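Local coordinates for protein poly A polymerase (Aquifex aeolicus, PDB 4WBY) that adds the terminal adenosine to tRNAs that end in CC, using ATP and magnesium, to complete the CCA 3' end, at residues 341-344 with 348-351; 261-266 with 354-359. One frame throughout, in Å; residues are numbered along the deposited sequence.

Interaction 1 of 2, residues 341-344 with 348-351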
ATOM      1  N   LEU A 341     -18.924   7.042  -3.732  1.00 22.39           N
ATOM      2  CA  LEU A 341     -19.721   6.559  -2.606  1.00 24.95           C
ATOM      3  C   LEU A 341     -21.213   6.560  -2.950  1.00 24.93           C
ATOM      4  O   LEU A 341     -21.941   5.622  -2.613  1.00 24.05           O
ATOM      5  CB  LEU A 341     -19.456   7.408  -1.361  1.00 30.32           C
ATOM      6  CG  LEU A 341     -18.698   6.781  -0.188  1.00 35.86           C
ATOM      7  CD1 LEU A 341     -17.725   5.690  -0.627  1.00 32.94           C
ATOM      8  CD2 LEU A 341     -17.982   7.860   0.608  1.00 34.11           C
ATOM      9  N   LEU A 342     -21.659   7.609  -3.636  1.00 24.54           N
ATOM     10  CA  LEU A 342     -23.053   7.721  -4.045  1.00 23.60           C
ATOM     11  C   LEU A 342     -23.438   6.602  -5.006  1.00 25.22           C
ATOM     12  O   LEU A 342     -24.593   6.177  -5.038  1.00 27.82           O
ATOM     13  CB  LEU A 342     -23.322   9.094  -4.682  1.00 23.13           C
ATOM     14  CG  LEU A 342     -23.456  10.251  -3.682  1.00 24.31           C
ATOM     15  CD1 LEU A 342     -23.287  11.586  -4.381  1.00 25.48           C
ATOM     16  CD2 LEU A 342     -24.793  10.213  -2.947  1.00 25.48           C
ATOM     17  N   MET A 343     -22.469   6.110  -5.774  1.00 24.09           N
ATOM     18  CA  MET A 343     -22.737   5.028  -6.714  1.00 25.94           C
ATOM     19  C   MET A 343     -22.972   3.681  -6.038  1.00 26.93           C
ATOM     20  O   MET A 343     -23.343   2.718  -6.701  1.00 27.11           O
ATOM     21  CB  MET A 343     -21.597   4.909  -7.716  1.00 26.12           C
ATOM     22  CG  MET A 343     -21.580   6.059  -8.702  1.00 26.55           C
ATOM     23  SD  MET A 343     -20.293   5.905  -9.944  1.00 28.29           S
ATOM     24  CE  MET A 343     -20.777   4.390 -10.764  1.00 28.74           C
ATOM     25  N   LEU A 344     -22.764   3.617  -4.726  1.00 24.79           N
ATOM     26  CA  LEU A 344     -23.117   2.426  -3.953  1.00 25.05           C
ATOM     27  C   LEU A 344     -24.618   2.352  -3.702  1.00 27.67           C
ATOM     28  O   LEU A 344     -25.129   1.319  -3.272  1.00 30.69           O
ATOM     29  CB  LEU A 344     -22.372   2.406  -2.620  1.00 26.15           C
ATOM     30  CG  LEU A 344     -20.851   2.426  -2.747  1.00 26.72           C
ATOM     31  CD1 LEU A 344     -20.184   2.529  -1.382  1.00 28.50           C
ATOM     32  CD2 LEU A 344     -20.373   1.179  -3.483  1.00 29.21           C
ATOM     33  N   LEU A 348     -29.251   5.698  -7.173  1.00 34.49           N
ATOM     34  CA  LEU A 348     -28.548   6.932  -7.504  1.00 32.35           C
ATOM     35  C   LEU A 348     -27.454   6.709  -8.539  1.00 32.76           C
ATOM     36  O   LEU A 348     -26.953   7.667  -9.132  1.00 32.24           O
ATOM     37  CB  LEU A 348     -27.937   7.553  -6.243  1.00 31.66           C
ATOM     38  CG  LEU A 348     -28.906   7.931  -5.121  1.00 31.69           C
ATOM     39  CD1 LEU A 348     -28.160   8.589  -3.963  1.00 33.53           C
ATOM     40  CD2 LEU A 348     -30.025   8.836  -5.644  1.00 31.63           C
ATOM     41  N   LYS A 349     -27.087   5.446  -8.748  1.00 33.71           N
ATOM     42  CA  LYS A 349     -25.884   5.097  -9.511  1.00 35.06           C
ATOM     43  C   LYS A 349     -25.868   5.694 -10.916  1.00 35.94           C
ATOM     44  O   LYS A 349     -24.847   6.221 -11.366  1.00 36.73           O
ATOM     45  CB  LYS A 349     -25.738   3.572  -9.594  1.00 36.52           C
ATOM     46  CG  LYS A 349     -24.417   3.114 -10.188  1.00 40.01           C
ATOM     47  CD  LYS A 349     -24.091   1.681  -9.792  1.00 42.87           C
ATOM     48  CE  LYS A 349     -24.851   0.675 -10.637  1.00 45.89           C
ATOM     49  NZ  LYS A 349     -24.314   0.615 -12.023  1.00 48.74           N
ATOM     50  N   GLU A 350     -27.003   5.634 -11.597  1.00 36.99           N
ATOM     51  CA  GLU A 350     -27.079   6.107 -12.974  1.00 35.55           C
ATOM     52  C   GLU A 350     -27.049   7.631 -13.077  1.00 34.74           C
ATOM     53  O   GLU A 350     -26.550   8.182 -14.059  1.00 36.02           O
ATOM     54  CB  GLU A 350     -28.332   5.551 -13.647  1.00 34.13           C
ATOM     55  CG  GLU A 350     -28.249   4.052 -13.900  1.00 34.04           C
ATOM     56  CD  GLU A 350     -26.982   3.669 -14.650  1.00 34.46           C
ATOM     57  OE1 GLU A 350     -26.684   4.310 -15.679  1.00 39.31           O
ATOM     58  OE2 GLU A 350     -26.271   2.742 -14.199  1.00 38.47           O
ATOM     59  N   LYS A 351     -27.572   8.309 -12.061  1.00 34.17           N
ATOM     60  CA  LYS A 351     -27.496   9.764 -12.014  1.00 34.48           C
ATOM     61  C   LYS A 351     -26.050  10.227 -11.883  1.00 32.43           C
ATOM     62  O   LYS A 351     -25.662  11.228 -12.482  1.00 32.99           O
ATOM     63  CB  LYS A 351     -28.337  10.317 -10.860  1.00 36.12           C
ATOM     64  CG  LYS A 351     -29.825  10.362 -11.155  1.00 38.03           C
ATOM     65  CD  LYS A 351     -30.638  10.689  -9.914  1.00 40.72           C
ATOM     66  CE  LYS A 351     -32.125  10.737 -10.245  1.00 43.75           C
ATOM     67  NZ  LYS A 351     -32.973  10.953  -9.040  1.00 45.20           N
TER
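Leu342 meets Leu348 methyl to methyl, CD2 to CD1 at 3.9 Å. The CB of Leu348 also lies 3.8 Å from the carbonyl O of Leu342, so this leucine packs against backbone as well as side chain. Beside this pair, Met343 and Lys349 cross at about a right angle. The Met343 chain bends at its thioether (chi3 62°), which brings CE to 3.9 Å from CG of Lys349. The lysine runs past the Met343 carbonyl, and its CD comes within 3.3 Å of that O; this is a contact of aliphatic carbon with oxygen. With CG anti to the backbone N (chi1 -171°) and further bends at chi3 and chi4, the lysine then carries its amino group away from the methionine, to a long salt bridge of 3.6 Å between NZ and Glu350 OE2. Two consecutive helices, 336-342 and 349-359, are joined here by a short non-helical link, and the CA atoms of Met343 and Lys349 approach to 4.2 Å. Within residues 341-344, Leu344 N bonds the carbonyl O of Leu341. Helix 311-320 covers the leucines through Lys315, which touches both, while Val255 and Trp258 of helix 243-262 pack on Met343. Ile352, further along helix 349-359, touches both Leu342 and Met343.

Interaction 2 of 2, residues 261-266 with 354-359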
ATOM      1  N   LEU A 261     -10.990   2.663 -15.009  1.00 29.50           N
ATOM      2  CA  LEU A 261     -10.956   2.300 -16.421  1.00 33.02           C
ATOM      3  C   LEU A 261     -11.444   3.446 -17.299  1.00 33.36           C
ATOM      4  O   LEU A 261     -10.811   3.795 -18.292  1.00 35.11           O
ATOM      5  CB  LEU A 261     -11.808   1.054 -16.666  1.00 35.32           C
ATOM      6  CG  LEU A 261     -11.911   0.532 -18.098  1.00 41.25           C
ATOM      7  CD1 LEU A 261     -10.546   0.095 -18.595  1.00 42.77           C
ATOM      8  CD2 LEU A 261     -12.907  -0.616 -18.179  1.00 42.39           C
ATOM      9  N   GLU A 262     -12.570   4.038 -16.914  1.00 33.20           N
ATOM     10  CA  GLU A 262     -13.247   5.027 -17.746  1.00 34.38           C
ATOM     11  C   GLU A 262     -12.692   6.438 -17.581  1.00 32.89           C
ATOM     12  O   GLU A 262     -12.838   7.273 -18.476  1.00 35.32           O
ATOM     13  CB  GLU A 262     -14.747   5.026 -17.440  1.00 36.34           C
ATOM     14  CG  GLU A 262     -15.436   3.707 -17.748  1.00 42.07           C
ATOM     15  CD  GLU A 262     -15.448   3.383 -19.233  1.00 46.60           C
ATOM     16  OE1 GLU A 262     -15.529   4.326 -20.049  1.00 47.91           O
ATOM     17  OE2 GLU A 262     -15.371   2.187 -19.586  1.00 49.28           O
ATOM     18  N   PHE A 263     -12.061   6.708 -16.441  1.00 31.74           N
ATOM     19  CA  PHE A 263     -11.510   8.031 -16.174  1.00 31.80           C
ATOM     20  C   PHE A 263     -10.088   7.947 -15.626  1.00 32.39           C
ATOM     21  O   PHE A 263      -9.810   8.408 -14.523  1.00 31.03           O
ATOM     22  CB  PHE A 263     -12.417   8.784 -15.200  1.00 33.59           C
ATOM     23  CG  PHE A 263     -13.840   8.887 -15.667  1.00 34.41           C
ATOM     24  CD1 PHE A 263     -14.204   9.835 -16.608  1.00 37.35           C
ATOM     25  CD2 PHE A 263     -14.807   8.027 -15.182  1.00 35.03           C
ATOM     26  CE1 PHE A 263     -15.512   9.929 -17.049  1.00 38.19           C
ATOM     27  CE2 PHE A 263     -16.119   8.117 -15.618  1.00 37.21           C
ATOM     28  CZ  PHE A 263     -16.470   9.069 -16.552  1.00 37.61           C
ATOM     29  N   SER A 264      -9.186   7.376 -16.421  1.00 31.94           N
ATOM     30  CA  SER A 264      -7.825   7.076 -15.974  1.00 34.01           C
ATOM     31  C   SER A 264      -7.027   8.309 -15.541  1.00 36.83           C
ATOM     32  O   SER A 264      -6.120   8.206 -14.713  1.00 39.40           O
ATOM     33  CB  SER A 264      -7.062   6.340 -17.076  1.00 36.59           C
ATOM     34  OG  SER A 264      -6.845   7.181 -18.197  1.00 40.35           O
ATOM     35  N   GLU A 265      -7.359   9.469 -16.097  1.00 37.74           N
ATOM     36  CA  GLU A 265      -6.655  10.702 -15.755  1.00 37.95           C
ATOM     37  C   GLU A 265      -7.190  11.325 -14.467  1.00 34.81           C
ATOM     38  O   GLU A 265      -6.686  12.352 -14.010  1.00 37.07           O
ATOM     39  CB  GLU A 265      -6.756  11.713 -16.902  1.00 41.27           C
ATOM     40  CG  GLU A 265      -5.993  11.314 -18.158  1.00 47.87           C
ATOM     41  CD  GLU A 265      -6.211  12.285 -19.308  1.00 55.64           C
ATOM     42  OE1 GLU A 265      -7.356  12.750 -19.491  1.00 58.07           O
ATOM     43  OE2 GLU A 265      -5.235  12.584 -20.028  1.00 58.97           O
ATOM     44  N   GLU A 266      -8.207  10.702 -13.882  1.00 32.62           N
ATOM     45  CA  GLU A 266      -8.850  11.251 -12.693  1.00 30.22           C
ATOM     46  C   GLU A 266      -8.826  10.281 -11.529  1.00 27.88           C
ATOM     47  O   GLU A 266      -9.616  10.401 -10.592  1.00 28.07           O
ATOM     48  CB  GLU A 266     -10.293  11.629 -12.997  1.00 29.14           C
ATOM     49  CG  GLU A 266     -10.458  12.623 -14.124  1.00 32.82           C
ATOM     50  CD  GLU A 266     -11.915  12.947 -14.360  1.00 35.84           C
ATOM     51  OE1 GLU A 266     -12.581  13.406 -13.407  1.00 37.67           O
ATOM     52  OE2 GLU A 266     -12.400  12.718 -15.487  1.00 39.16           O
ATOM     53  N   LEU A 354     -24.304   9.622 -15.191  1.00 37.55           N
ATOM     54  CA  LEU A 354     -24.732  10.647 -16.138  1.00 38.33           C
ATOM     55  C   LEU A 354     -23.985  11.952 -15.898  1.00 35.66           C
ATOM     56  O   LEU A 354     -23.549  12.610 -16.843  1.00 38.79           O
ATOM     57  CB  LEU A 354     -26.241  10.879 -16.043  1.00 40.86           C
ATOM     58  CG  LEU A 354     -26.801  11.923 -17.012  1.00 43.73           C
ATOM     59  CD1 LEU A 354     -26.636  11.460 -18.455  1.00 44.18           C
ATOM     60  CD2 LEU A 354     -28.263  12.226 -16.706  1.00 44.97           C
ATOM     61  N   TYR A 355     -23.841  12.329 -14.632  1.00 33.37           N
ATOM     62  CA  TYR A 355     -23.086  13.527 -14.301  1.00 30.52           C
ATOM     63  C   TYR A 355     -21.653  13.418 -14.803  1.00 32.76           C
ATOM     64  O   TYR A 355     -21.132  14.347 -15.417  1.00 33.10           O
ATOM     65  CB  TYR A 355     -23.081  13.782 -12.799  1.00 29.49           C
ATOM     66  CG  TYR A 355     -22.162  14.920 -12.423  1.00 28.86           C
ATOM     67  CD1 TYR A 355     -22.551  16.236 -12.613  1.00 29.84           C
ATOM     68  CD2 TYR A 355     -20.898  14.677 -11.902  1.00 29.04           C
ATOM     69  CE1 TYR A 355     -21.715  17.279 -12.289  1.00 31.04           C
ATOM     70  CE2 TYR A 355     -20.049  15.719 -11.574  1.00 30.74           C
ATOM     71  CZ  TYR A 355     -20.468  17.018 -11.769  1.00 32.33           C
ATOM     72  OH  TYR A 355     -19.640  18.065 -11.447  1.00 35.54           O
ATOM     73  N   LEU A 356     -21.023  12.278 -14.537  1.00 33.64           N
ATOM     74  CA  LEU A 356     -19.617  12.079 -14.870  1.00 32.76           C
ATOM     75  C   LEU A 356     -19.379  11.979 -16.368  1.00 36.61           C
ATOM     76  O   LEU A 356     -18.390  12.502 -16.883  1.00 37.81           O
ATOM     77  CB  LEU A 356     -19.080  10.822 -14.180  1.00 33.29           C
ATOM     78  CG  LEU A 356     -18.778  10.953 -12.690  1.00 33.80           C
ATOM     79  CD1 LEU A 356     -18.384   9.606 -12.110  1.00 36.28           C
ATOM     80  CD2 LEU A 356     -17.675  11.976 -12.464  1.00 32.69           C
ATOM     81  N   GLU A 357     -20.292  11.313 -17.066  1.00 38.73           N
ATOM     82  CA  GLU A 357     -20.105  11.049 -18.486  1.00 43.84           C
ATOM     83  C   GLU A 357     -20.643  12.162 -19.385  1.00 44.13           C
ATOM     84  O   GLU A 357     -20.108  12.387 -20.467  1.00 45.33           O
ATOM     85  CB  GLU A 357     -20.762   9.718 -18.863  1.00 46.25           C
ATOM     86  CG  GLU A 357     -20.087   8.500 -18.243  1.00 48.36           C
ATOM     87  CD  GLU A 357     -20.760   7.198 -18.635  1.00 51.64           C
ATOM     88  OE1 GLU A 357     -21.975   7.221 -18.925  1.00 54.09           O
ATOM     89  OE2 GLU A 357     -20.074   6.153 -18.658  1.00 51.96           O
ATOM     90  N   LYS A 358     -21.684  12.861 -18.942  1.00 45.30           N
ATOM     91  CA  LYS A 358     -22.362  13.833 -19.804  1.00 45.85           C
ATOM     92  C   LYS A 358     -22.504  15.240 -19.214  1.00 44.86           C
ATOM     93  O   LYS A 358     -22.082  16.220 -19.830  1.00 46.32           O
ATOM     94  CB  LYS A 358     -23.756  13.317 -20.176  1.00 48.12           C
ATOM     95  CG  LYS A 358     -23.767  11.995 -20.931  1.00 50.59           C
ATOM     96  CD  LYS A 358     -23.146  12.132 -22.310  1.00 53.90           C
ATOM     97  CE  LYS A 358     -23.228  10.821 -23.077  1.00 55.65           C
ATOM     98  NZ  LYS A 358     -22.601  10.926 -24.424  1.00 57.04           N
ATOM     99  N   LEU A 359     -23.108  15.337 -18.033  1.00 41.39           N
ATOM    100  CA  LEU A 359     -23.548  16.627 -17.503  1.00 42.89           C
ATOM    101  C   LEU A 359     -22.409  17.606 -17.210  1.00 44.08           C
ATOM    102  O   LEU A 359     -22.517  18.798 -17.507  1.00 46.19           O
ATOM    103  CB  LEU A 359     -24.378  16.417 -16.234  1.00 43.69           C
ATOM    104  CG  LEU A 359     -25.603  15.513 -16.378  1.00 42.46           C
ATOM    105  CD1 LEU A 359     -26.434  15.539 -15.102  1.00 42.77           C
ATOM    106  CD2 LEU A 359     -26.439  15.921 -17.579  1.00 43.33           C
TER
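Phe263 reaches across to helix 349-359 with the far end of its ring. Its CB points toward that helix, and CG stands anti to the carbonyl carbon (chi1 -56°), a rotation that aims the ring at the helix's last turn; the nearest CA atoms, those of Phe263 and Leu356, are 9.2 Å apart. Along the ring, the carbonyl O of Leu356 lies 3.9 Å from both CE1 and CZ, in an oblique approach. CZ also meets CB of Leu356 at 3.9 Å and, at 4.0 Å, CG of Glu357, which sits at the ring edge, near its plane. The contact joins the C-terminal end of helix 243-262 to the last turn of helix 349-359, in the all-helical C-terminal half of this nucleotidyltransferase portion, distant from the ATP and magnesium sites. Phe263 is the first residue after helix 243-262 to leave helical geometry, and the turn that follows is tied by Glu266 N to Phe263 O. The partner helix widens into a pi-type turn at 355-359, where Leu354 O accepts from both Lys358 N and Leu359 N, from opposite faces of its plane. The carboxylate of Glu357 forms a salt bridge with Lys353; its OE2 stays 5.1 Å from OE1 of Glu262, like charges near but not in contact. Trp258 meets the Phe263 ring edge-to-face and touches Leu356 and Glu357. Arg360 packs on Phe263, hydrogen-bonds Leu356 O through NE and forms a salt bridge from NH2 to Glu266 OE2.

Both contacts use helix 349-359, interaction 1 at its start and interaction 2 at its end, with centres about 13 Å apart. Interaction 1 is local, joining consecutive helices across a short link, and three of its four touching residues are buried. Interaction 2 bridges 87 intervening residues, most of them helical, and is only partly buried, with acidic groups near its border. Both set carbons against a backbone carbonyl; the first adds leucine methyls and a methionine methyl against a lysine chain, the second a phenylalanine ring against leucine and glutamate carbons. Trp258 of helix 243-262 is common to both, packing on Met343 and on Phe263.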